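Programmed cell death 6-interacting protein (Homo sapiens, PDB 5WA1) acts in endocytosis, multivesicular body biogenesis, membrane repair and cytokinesis, its Bro1 domain, the part modelled here, being where CHMP4 proteins of ESCRT-III bind. Local coordinates at residues T33-L42 and A64-V75; N108-D118 and S129-E140. All coordinates share one frame; numbering follows the deposited sequence.

Contact 1: residues T33-L42 and A64-V75; sequences TSEVDLAKPL and AEELSKLRRAAV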
loop_
_atom_site.group_PDB
_atom_site.type_symbol
_atom_site.label_atom_id
_atom_site.label_comp_id
_atom_site.label_asym_id
_atom_site.label_seq_id
_atom_site.Cartn_x
_atom_site.Cartn_y
_atom_site.Cartn_z
ATOM N N THR A 33 9.984 -8.774 -16.051
ATOM C CA THR A 33 9.497 -9.824 -16.929
ATOM C C THR A 33 10.287 -9.784 -18.226
ATOM O O THR A 33 10.852 -8.751 -18.598
ATOM C CB THR A 33 7.988 -9.684 -17.209
ATOM O OG1 THR A 33 7.549 -10.755 -18.057
ATOM C CG2 THR A 33 7.684 -8.355 -17.877
ATOM N N SER A 34 10.341 -10.925 -18.898
ATOM C CA SER A 34 11.006 -10.996 -20.186
ATOM C C SER A 34 10.063 -10.532 -21.290
ATOM O O SER A 34 8.839 -10.646 -21.176
ATOM C CB SER A 34 11.479 -12.420 -20.451
ATOM O OG SER A 34 10.425 -13.330 -20.205
ATOM N N GLU A 35 10.645 -9.997 -22.361
ATOM C CA GLU A 35 9.847 -9.524 -23.485
ATOM C C GLU A 35 9.153 -10.691 -24.182
ATOM O O GLU A 35 9.764 -11.731 -24.445
ATOM C CB GLU A 35 10.726 -8.762 -24.479
ATOM C CG GLU A 35 9.949 -8.103 -25.609
ATOM C CD GLU A 35 10.842 -7.361 -26.593
ATOM O OE1 GLU A 35 11.953 -6.950 -26.198
ATOM O OE2 GLU A 35 10.424 -7.192 -27.761
ATOM N N VAL A 36 7.868 -10.512 -24.485
ATOM C CA VAL A 36 7.060 -11.543 -25.130
ATOM C C VAL A 36 6.371 -10.949 -26.355
ATOM O O VAL A 36 5.848 -9.832 -26.304
ATOM C CB VAL A 36 6.024 -12.132 -24.147
ATOM C CG1 VAL A 36 4.957 -12.914 -24.889
ATOM C CG2 VAL A 36 6.720 -13.023 -23.127
ATOM N N ASP A 37 6.369 -11.701 -27.456
ATOM C CA ASP A 37 5.663 -11.295 -28.672
ATOM C C ASP A 37 4.200 -11.707 -28.540
ATOM O O ASP A 37 3.807 -12.820 -28.897
ATOM C CB ASP A 37 6.301 -11.916 -29.911
ATOM C CG ASP A 37 5.555 -11.562 -31.188
ATOM O OD1 ASP A 37 4.805 -10.563 -31.181
ATOM O OD2 ASP A 37 5.716 -12.283 -32.195
ATOM N N LEU A 38 3.378 -10.790 -28.027
ATOM C CA LEU A 38 1.953 -11.072 -27.887
ATOM C C LEU A 38 1.257 -11.188 -29.235
ATOM O O LEU A 38 0.241 -11.884 -29.347
ATOM C CB LEU A 38 1.271 -9.983 -27.061
ATOM C CG LEU A 38 1.441 -10.032 -25.549
ATOM C CD1 LEU A 38 0.474 -9.046 -24.887
ATOM C CD2 LEU A 38 1.221 -11.447 -25.050
ATOM N N ALA A 39 1.777 -10.511 -30.258
ATOM C CA ALA A 39 1.056 -10.391 -31.518
ATOM C C ALA A 39 0.919 -11.742 -32.213
ATOM O O ALA A 39 -0.196 -12.202 -32.483
ATOM C CB ALA A 39 1.759 -9.381 -32.428
ATOM N N LYS A 40 2.048 -12.401 -32.486
ATOM C CA LYS A 40 2.061 -13.602 -33.322
ATOM C C LYS A 40 1.073 -14.683 -32.886
ATOM O O LYS A 40 0.305 -15.156 -33.740
ATOM C CB LYS A 40 3.494 -14.149 -33.379
ATOM C CG LYS A 40 3.782 -15.018 -34.594
ATOM C CD LYS A 40 5.264 -15.347 -34.693
ATOM C CE LYS A 40 5.625 -15.880 -36.072
ATOM N NZ LYS A 40 5.395 -14.866 -37.138
ATOM N N PRO A 41 1.025 -15.114 -31.617
ATOM C CA PRO A 41 0.069 -16.174 -31.252
ATOM C C PRO A 41 -1.385 -15.738 -31.327
ATOM O O PRO A 41 -2.267 -16.602 -31.412
ATOM C CB PRO A 41 0.462 -16.527 -29.807
ATOM C CG PRO A 41 1.813 -15.922 -29.595
ATOM C CD PRO A 41 1.834 -14.705 -30.455
ATOM N N LEU A 42 -1.660 -14.434 -31.302
ATOM C CA LEU A 42 -3.025 -13.923 -31.253
ATOM C C LEU A 42 -3.646 -13.802 -32.641
ATOM O O LEU A 42 -4.738 -14.324 -32.887
ATOM C CB LEU A 42 -3.045 -12.565 -30.544
ATOM C CG LEU A 42 -4.274 -12.236 -29.697
ATOM C CD1 LEU A 42 -4.423 -13.234 -28.557
ATOM C CD2 LEU A 42 -4.187 -10.814 -29.153
ATOM N N ALA A 64 -4.082 -6.519 -32.100
ATOM C CA ALA A 64 -3.115 -7.420 -31.484
ATOM C C ALA A 64 -1.720 -6.813 -31.505
ATOM O O ALA A 64 -0.966 -6.939 -30.534
ATOM C CB ALA A 64 -3.127 -8.775 -32.188
ATOM N N GLU A 65 -1.370 -6.134 -32.598
ATOM C CA GLU A 65 -0.095 -5.429 -32.658
ATOM C C GLU A 65 -0.033 -4.313 -31.624
ATOM O O GLU A 65 1.026 -4.055 -31.038
ATOM C CB GLU A 65 0.119 -4.862 -34.059
ATOM C CG GLU A 65 1.576 -4.701 -34.415
ATOM C CD GLU A 65 2.280 -6.035 -34.518
ATOM O OE1 GLU A 65 1.793 -6.899 -35.281
ATOM O OE2 GLU A 65 3.303 -6.225 -33.826
ATOM N N GLU A 66 -1.154 -3.628 -31.393
ATOM C CA GLU A 66 -1.176 -2.573 -30.384
ATOM C C GLU A 66 -1.113 -3.139 -28.972
ATOM O O GLU A 66 -0.623 -2.466 -28.060
ATOM C CB GLU A 66 -2.422 -1.701 -30.549
ATOM C CG GLU A 66 -2.338 -0.713 -31.704
ATOM C CD GLU A 66 -1.164 0.242 -31.567
ATOM O OE1 GLU A 66 -0.252 0.192 -32.422
ATOM O OE2 GLU A 66 -1.149 1.035 -30.601
ATOM N N LEU A 67 -1.606 -4.364 -28.769
ATOM C CA LEU A 67 -1.557 -4.951 -27.436
ATOM C C LEU A 67 -0.139 -5.376 -27.073
ATOM O O LEU A 67 0.302 -5.182 -25.933
ATOM C CB LEU A 67 -2.509 -6.140 -27.337
ATOM C CG LEU A 67 -2.425 -6.800 -25.955
ATOM C CD1 LEU A 67 -2.801 -5.809 -24.854
ATOM C CD2 LEU A 67 -3.274 -8.052 -25.875
ATOM N N SER A 68 0.582 -5.964 -28.028
ATOM C CA SER A 68 1.977 -6.316 -27.786
ATOM C C SER A 68 2.804 -5.067 -27.506
ATOM O O SER A 68 3.667 -5.067 -26.618
ATOM C CB SER A 68 2.545 -7.083 -28.988
ATOM O OG SER A 68 3.735 -7.774 -28.622
ATOM N N LYS A 69 2.549 -3.992 -28.260
ATOM C CA LYS A 69 3.204 -2.718 -27.993
ATOM C C LYS A 69 2.870 -2.218 -26.597
ATOM O O LYS A 69 3.750 -1.736 -25.873
ATOM C CB LYS A 69 2.787 -1.697 -29.051
ATOM C CG LYS A 69 3.207 -0.264 -28.774
ATOM C CD LYS A 69 2.750 0.640 -29.920
ATOM C CE LYS A 69 3.015 2.111 -29.637
ATOM N NZ LYS A 69 2.575 2.971 -30.774
ATOM N N LEU A 70 1.602 -2.349 -26.194
ATOM C CA LEU A 70 1.185 -1.896 -24.872
ATOM C C LEU A 70 1.889 -2.677 -23.772
ATOM O O LEU A 70 2.252 -2.104 -22.738
ATOM C CB LEU A 70 -0.334 -2.009 -24.724
ATOM C CG LEU A 70 -0.912 -1.722 -23.329
ATOM C CD1 LEU A 70 -0.514 -0.328 -22.860
ATOM C CD2 LEU A 70 -2.428 -1.881 -23.319
ATOM N N ARG A 71 2.096 -3.982 -23.973
ATOM C CA ARG A 71 2.805 -4.767 -22.967
ATOM C C ARG A 71 4.230 -4.261 -22.791
ATOM O O ARG A 71 4.710 -4.105 -21.665
ATOM C CB ARG A 71 2.811 -6.256 -23.340
ATOM C CG ARG A 71 3.447 -7.105 -22.245
ATOM C CD ARG A 71 3.542 -8.589 -22.575
ATOM N NE ARG A 71 3.728 -9.356 -21.345
ATOM C CZ ARG A 71 4.908 -9.655 -20.813
ATOM N NH1 ARG A 71 4.970 -10.353 -19.684
ATOM N NH2 ARG A 71 6.031 -9.278 -21.414
ATOM N N ARG A 72 4.930 -4.013 -23.904
ATOM C CA ARG A 72 6.293 -3.501 -23.816
ATOM C C ARG A 72 6.337 -2.177 -23.055
ATOM O O ARG A 72 7.245 -1.950 -22.245
ATOM C CB ARG A 72 6.888 -3.341 -25.216
ATOM C CG ARG A 72 7.051 -4.656 -25.981
ATOM C CD ARG A 72 7.912 -4.480 -27.229
ATOM N NE ARG A 72 7.259 -3.670 -28.255
ATOM C CZ ARG A 72 6.479 -4.160 -29.213
ATOM N NH1 ARG A 72 6.250 -5.466 -29.284
ATOM N NH2 ARG A 72 5.926 -3.346 -30.104
ATOM N N ALA A 73 5.354 -1.304 -23.283
ATOM C CA ALA A 73 5.329 -0.028 -22.571
ATOM C C ALA A 73 4.963 -0.194 -21.096
ATOM O O ALA A 73 5.424 0.588 -20.255
ATOM C CB ALA A 73 4.355 0.930 -23.254
ATOM N N ALA A 74 4.142 -1.189 -20.753
ATOM C CA ALA A 74 3.689 -1.346 -19.373
ATOM C C ALA A 74 4.691 -2.086 -18.496
ATOM O O ALA A 74 4.821 -1.769 -17.308
ATOM C CB ALA A 74 2.346 -2.083 -19.324
ATOM N N VAL A 75 5.392 -3.089 -19.034
ATOM C CA VAL A 75 6.234 -3.942 -18.209
ATOM C C VAL A 75 7.641 -4.112 -18.759
ATOM O O VAL A 75 8.433 -4.855 -18.175
ATOM C CB VAL A 75 5.583 -5.324 -17.972
ATOM C CG1 VAL A 75 4.294 -5.171 -17.152
ATOM C CG2 VAL A 75 5.308 -6.038 -19.281
HETATM O O HOH W 1 10.964 -5.932 -16.959
#

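Contact 2: residues N108-D118 and S129-E140; sequences NQICLTFTWKD and SVKLALASLGYE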
loop_
_atom_site.group_PDB
_atom_site.type_symbol
_atom_site.label_atom_id
_atom_site.label_comp_id
_atom_site.label_asym_id
_atom_site.label_seq_id
_atom_site.Cartn_x
_atom_site.Cartn_y
_atom_site.Cartn_z
ATOM N N ASN A 108 -4.915 -24.632 -23.883
ATOM C CA ASN A 108 -3.565 -24.258 -24.303
ATOM C C ASN A 108 -3.362 -24.564 -25.788
ATOM O O ASN A 108 -2.462 -25.300 -26.195
ATOM C CB ASN A 108 -2.523 -24.955 -23.437
ATOM C CG ASN A 108 -1.281 -24.104 -23.224
ATOM O OD1 ASN A 108 -1.328 -22.877 -23.334
ATOM N ND2 ASN A 108 -0.161 -24.751 -22.919
ATOM N N GLN A 109 -4.246 -23.981 -26.601
ATOM C CA GLN A 109 -4.056 -23.935 -28.044
ATOM C C GLN A 109 -3.428 -22.630 -28.509
ATOM O O GLN A 109 -2.909 -22.575 -29.631
ATOM C CB GLN A 109 -5.387 -24.147 -28.773
ATOM C CG GLN A 109 -5.860 -25.591 -28.780
ATOM C CD GLN A 109 -7.001 -25.824 -29.751
ATOM O OE1 GLN A 109 -7.593 -24.876 -30.266
ATOM N NE2 GLN A 109 -7.311 -27.090 -30.009
ATOM N N ILE A 110 -3.472 -21.587 -27.684
ATOM C CA ILE A 110 -2.678 -20.380 -27.882
ATOM C C ILE A 110 -1.454 -20.510 -26.983
ATOM O O ILE A 110 -1.565 -20.456 -25.753
ATOM C CB ILE A 110 -3.473 -19.104 -27.572
ATOM C CG1 ILE A 110 -4.532 -18.837 -28.646
ATOM C CG2 ILE A 110 -2.544 -17.907 -27.486
ATOM C CD1 ILE A 110 -5.865 -19.504 -28.397
ATOM N N CYS A 111 -0.286 -20.713 -27.592
ATOM C CA CYS A 111 0.953 -20.886 -26.840
ATOM C C CYS A 111 1.521 -19.512 -26.507
ATOM O O CYS A 111 2.032 -18.807 -27.384
ATOM C CB CYS A 111 1.953 -21.732 -27.624
ATOM S SG CYS A 111 2.313 -21.171 -29.306
ATOM N N LEU A 112 1.419 -19.131 -25.238
ATOM C CA LEU A 112 1.938 -17.865 -24.741
ATOM C C LEU A 112 2.511 -18.128 -23.363
ATOM O O LEU A 112 1.775 -18.554 -22.473
ATOM C CB LEU A 112 0.841 -16.801 -24.661
ATOM C CG LEU A 112 0.778 -15.705 -25.723
ATOM C CD1 LEU A 112 -0.364 -14.756 -25.407
ATOM C CD2 LEU A 112 2.094 -14.957 -25.789
ATOM N N THR A 113 3.808 -17.887 -23.180
ATOM C CA THR A 113 4.473 -18.138 -21.906
ATOM C C THR A 113 5.021 -16.835 -21.340
ATOM O O THR A 113 5.879 -16.188 -21.951
ATOM C CB THR A 113 5.595 -19.167 -22.052
ATOM O OG1 THR A 113 5.028 -20.450 -22.349
ATOM C CG2 THR A 113 6.392 -19.262 -20.759
ATOM N N PHE A 114 4.532 -16.462 -20.168
ATOM C CA PHE A 114 5.004 -15.273 -19.476
ATOM C C PHE A 114 5.993 -15.694 -18.401
ATOM O O PHE A 114 5.713 -16.604 -17.610
ATOM C CB PHE A 114 3.839 -14.497 -18.867
ATOM C CG PHE A 114 2.727 -14.227 -19.838
ATOM C CD1 PHE A 114 2.805 -13.167 -20.729
ATOM C CD2 PHE A 114 1.602 -15.035 -19.858
ATOM C CE1 PHE A 114 1.775 -12.918 -21.624
ATOM C CE2 PHE A 114 0.570 -14.796 -20.748
ATOM C CZ PHE A 114 0.656 -13.737 -21.631
ATOM N N THR A 115 7.156 -15.053 -18.398
ATOM C CA THR A 115 8.209 -15.325 -17.433
ATOM C C THR A 115 8.391 -14.094 -16.563
ATOM O O THR A 115 8.637 -13.002 -17.080
ATOM C CB THR A 115 9.517 -15.683 -18.136
ATOM O OG1 THR A 115 9.309 -16.837 -18.955
ATOM C CG2 THR A 115 10.603 -15.981 -17.116
ATOM N N TRP A 116 8.271 -14.279 -15.250
ATOM C CA TRP A 116 8.369 -13.195 -14.285
ATOM C C TRP A 116 9.342 -13.584 -13.185
ATOM O O TRP A 116 9.451 -14.757 -12.814
ATOM C CB TRP A 116 7.013 -12.865 -13.664
ATOM C CG TRP A 116 6.074 -12.188 -14.603
ATOM C CD1 TRP A 116 5.314 -12.776 -15.573
ATOM C CD2 TRP A 116 5.782 -10.787 -14.653
ATOM N NE1 TRP A 116 4.569 -11.825 -16.230
ATOM C CE2 TRP A 116 4.839 -10.596 -15.685
ATOM C CE3 TRP A 116 6.228 -9.676 -13.931
ATOM C CZ2 TRP A 116 4.330 -9.338 -16.008
ATOM C CZ3 TRP A 116 5.721 -8.426 -14.255
ATOM C CH2 TRP A 116 4.787 -8.270 -15.284
ATOM N N LYS A 117 10.045 -12.598 -12.698
ATOM C CA LYS A 117 11.007 -12.780 -11.662
ATOM C C LYS A 117 10.424 -12.360 -10.305
ATOM O O LYS A 117 9.545 -11.537 -10.240
ATOM C CB LYS A 117 12.199 -11.938 -12.003
ATOM C CG LYS A 117 13.437 -12.266 -11.234
ATOM C CD LYS A 117 14.503 -11.252 -11.545
ATOM C CE LYS A 117 15.657 -11.414 -10.586
ATOM N NZ LYS A 117 16.394 -10.136 -10.445
ATOM N N ASP A 118 10.903 -12.960 -9.229
ATOM C CA ASP A 118 10.413 -12.604 -7.900
ATOM C C ASP A 118 10.776 -11.163 -7.570
ATOM O O ASP A 118 11.899 -10.715 -7.823
ATOM C CB ASP A 118 10.996 -13.545 -6.848
ATOM C CG ASP A 118 10.277 -13.445 -5.515
ATOM O OD1 ASP A 118 10.641 -12.566 -4.701
ATOM O OD2 ASP A 118 9.345 -14.243 -5.281
ATOM N N SER A 129 18.640 -16.484 -10.602
ATOM C CA SER A 129 17.549 -15.737 -10.004
ATOM C C SER A 129 16.331 -16.636 -9.801
ATOM O O SER A 129 16.281 -17.782 -10.258
ATOM C CB SER A 129 17.183 -14.531 -10.868
ATOM O OG SER A 129 16.726 -14.937 -12.145
ATOM N N VAL A 130 15.338 -16.101 -9.101
ATOM C CA VAL A 130 14.098 -16.814 -8.820
ATOM C C VAL A 130 13.077 -16.351 -9.852
ATOM O O VAL A 130 12.506 -15.261 -9.744
ATOM C CB VAL A 130 13.618 -16.575 -7.385
ATOM C CG1 VAL A 130 12.323 -17.334 -7.127
ATOM C CG2 VAL A 130 14.691 -17.008 -6.399
ATOM N N LYS A 131 12.856 -17.187 -10.864
ATOM C CA LYS A 131 11.951 -16.909 -11.966
ATOM C C LYS A 131 10.857 -17.966 -12.015
ATOM O O LYS A 131 11.016 -19.079 -11.502
ATOM C CB LYS A 131 12.698 -16.885 -13.307
ATOM C CG LYS A 131 13.755 -15.805 -13.439
ATOM C CD LYS A 131 14.440 -15.893 -14.799
ATOM C CE LYS A 131 15.370 -14.712 -15.044
ATOM N NZ LYS A 131 16.019 -14.786 -16.384
ATOM N N LEU A 132 9.741 -17.610 -12.647
ATOM C CA LEU A 132 8.672 -18.565 -12.921
ATOM C C LEU A 132 8.055 -18.254 -14.277
ATOM O O LEU A 132 7.701 -17.103 -14.552
ATOM C CB LEU A 132 7.601 -18.530 -11.825
ATOM C CG LEU A 132 6.326 -19.329 -12.117
ATOM C CD1 LEU A 132 6.639 -20.803 -12.387
ATOM C CD2 LEU A 132 5.322 -19.180 -10.982
ATOM N N ALA A 133 7.919 -19.279 -15.115
ATOM C CA ALA A 133 7.322 -19.140 -16.436
ATOM C C ALA A 133 6.077 -20.008 -16.517
ATOM O O ALA A 133 6.132 -21.204 -16.217
ATOM C CB ALA A 133 8.316 -19.525 -17.532
ATOM N N LEU A 134 4.957 -19.408 -16.913
ATOM C CA LEU A 134 3.697 -20.126 -17.027
ATOM C C LEU A 134 2.944 -19.672 -18.268
ATOM O O LEU A 134 2.950 -18.486 -18.615
ATOM C CB LEU A 134 2.819 -19.913 -15.791
ATOM C CG LEU A 134 3.314 -20.540 -14.488
ATOM C CD1 LEU A 134 2.450 -20.095 -13.327
ATOM C CD2 LEU A 134 3.323 -22.056 -14.606
ATOM N N ALA A 135 2.294 -20.628 -18.932
ATOM C CA ALA A 135 1.401 -20.328 -20.053
ATOM C C ALA A 135 -0.007 -20.080 -19.507
ATOM O O ALA A 135 -0.921 -20.899 -19.634
ATOM C CB ALA A 135 1.428 -21.462 -21.077
ATOM N N SER A 136 -0.166 -18.915 -18.874
ATOM C CA SER A 136 -1.416 -18.589 -18.196
ATOM C C SER A 136 -1.665 -17.089 -18.221
ATOM O O SER A 136 -0.808 -16.304 -17.798
ATOM C CB SER A 136 -1.403 -19.088 -16.749
ATOM O OG SER A 136 -2.645 -18.834 -16.112
ATOM N N LEU A 137 -2.852 -16.700 -18.697
ATOM C CA LEU A 137 -3.263 -15.305 -18.604
ATOM C C LEU A 137 -3.465 -14.887 -17.153
ATOM O O LEU A 137 -3.156 -13.750 -16.781
ATOM C CB LEU A 137 -4.542 -15.080 -19.402
ATOM C CG LEU A 137 -4.625 -13.762 -20.163
ATOM C CD1 LEU A 137 -3.301 -13.473 -20.852
ATOM C CD2 LEU A 137 -5.750 -13.828 -21.184
ATOM N N GLY A 138 -3.991 -15.794 -16.321
ATOM C CA GLY A 138 -4.171 -15.479 -14.914
ATOM C C GLY A 138 -2.868 -15.131 -14.220
ATOM O O GLY A 138 -2.831 -14.262 -13.345
ATOM N N TYR A 139 -1.782 -15.806 -14.602
ATOM C CA TYR A 139 -0.464 -15.472 -14.071
ATOM C C TYR A 139 -0.042 -14.075 -14.507
ATOM O O TYR A 139 0.458 -13.285 -13.698
ATOM C CB TYR A 139 0.558 -16.511 -14.538
ATOM C CG TYR A 139 1.977 -16.311 -14.031
ATOM C CD1 TYR A 139 2.233 -16.034 -12.694
ATOM C CD2 TYR A 139 3.062 -16.453 -14.894
ATOM C CE1 TYR A 139 3.537 -15.873 -12.233
ATOM C CE2 TYR A 139 4.364 -16.297 -14.445
ATOM C CZ TYR A 139 4.596 -16.006 -13.116
ATOM O OH TYR A 139 5.897 -15.857 -12.681
ATOM N N GLU A 140 -0.233 -13.757 -15.791
ATOM C CA GLU A 140 0.130 -12.435 -16.288
ATOM C C GLU A 140 -0.677 -11.350 -15.586
ATOM O O GLU A 140 -0.112 -10.362 -15.101
ATOM C CB GLU A 140 -0.070 -12.374 -17.807
ATOM C CG GLU A 140 0.136 -10.994 -18.409
ATOM C CD GLU A 140 1.593 -10.679 -18.716
ATOM O OE1 GLU A 140 2.493 -11.379 -18.202
ATOM O OE2 GLU A 140 1.835 -9.728 -19.494
#

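Contact 1: residues T33-L42 and A64-V75
Arg71 extends from helix 56-75 to the chain that leads into helix 39-49, both within the Bro1 domain. With CG anti to the backbone N (chi1 -175°) and the chain straight as far as NE, its guanidinium presents its edge to Thr33. NH1 donates to Thr33 OG1 at 3.1 Å, nearly straight and in the guanidinium plane; NH2 donates to Ser34 O at 3.1 Å, tilted somewhat from that plane. Val75 CG2 sits over the centre of one face and Val36 CG2 nearer the rim of the other, so the flat group is sandwiched between two valines. Glu140 takes NE in a salt bridge, and Thr33 OG1 has a second partner in Thr115 O.

Toward the N-terminal end of helix 56-75, Leu38 runs across the aliphatic part of Arg71 at about a right angle and sets CD1 3.8 Å from Leu67 CG, with Tyr92 of helix 83-97 against both Leu38 and Arg71. Leu42 CD2 rests on Ala64 CB at 3.8 Å. Where the chain turns into helix 39-49, Asp37 OD1 weakly caps Ala39 N. Beside this cap, Ser68 OG accepts a weak, bent bond from Leu38 N at 3.1 Å.

Contact 2: residues N108-D118 and S129-E140
Strands 114-117 and 131-134 run antiparallel, 162° between their directions, with Phe114-Leu134 and Trp116-Leu132 as hydrogen-bonded pairs and Asp118 N to Val130 O (2.9 Å) extending the bonding past the strand ends. On the face that carries Phe114 and Trp116, the first turn of helix 137-157 folds back against the sheet. Glu140 lies over the Phe114 ring: CB stands 3.8 Å from the ring centroid in a CH-pi contact, and the carboxylate is stacked at 28° to the ring. A bend at chi2 (85°) brings OE1 round to the indole edge, where Trp116 NE1 donates to it at 2.9 Å, within the ring plane. OE2 is taken by Tyr92 and Arg71, so both oxygens of this buried carboxylate are engaged. Trp116 also turns an edge to the face of Tyr139 in a T-shaped pair, the centroid of its five-membered ring 5.3 Å from that of Tyr139. Tyr139 OH donates to Leu132 O at 2.9 Å, from the face of that carbonyl opposite Trp116 N. Ala135 centres an inverse gamma turn and Ser136 N-caps the helix, its OG accepting weakly from Tyr139 N: a beta hairpin followed, after a tight turn, by a helix packed on one of its faces.

Overall arrangement
Contacts 1 and 2 follow one another along the chain, their centres about 13 Å apart, and meet directly. One tie is a salt bridge of 2.7 Å between Arg71 NE and Glu140 OE2, which joins helix 56-75 to the start of helix 137-157. A probable hydrogen bond of 2.7 Å links Thr33 OG1 to Thr115 O, and backbone bonds between Ser34 and Thr115 hold the start of the 33-42 segment beside strand 114-117. Packing fills in around these: Thr33 CB lies 3.6 Å from Trp116 CD2, and Val36 CG2 3.5 Å from Thr113 O. Both contacts lie well off the chain's centre, about 27 and 24 Å from it, and N-terminal to residues 197-379, the region assigned to CHMP4 binding.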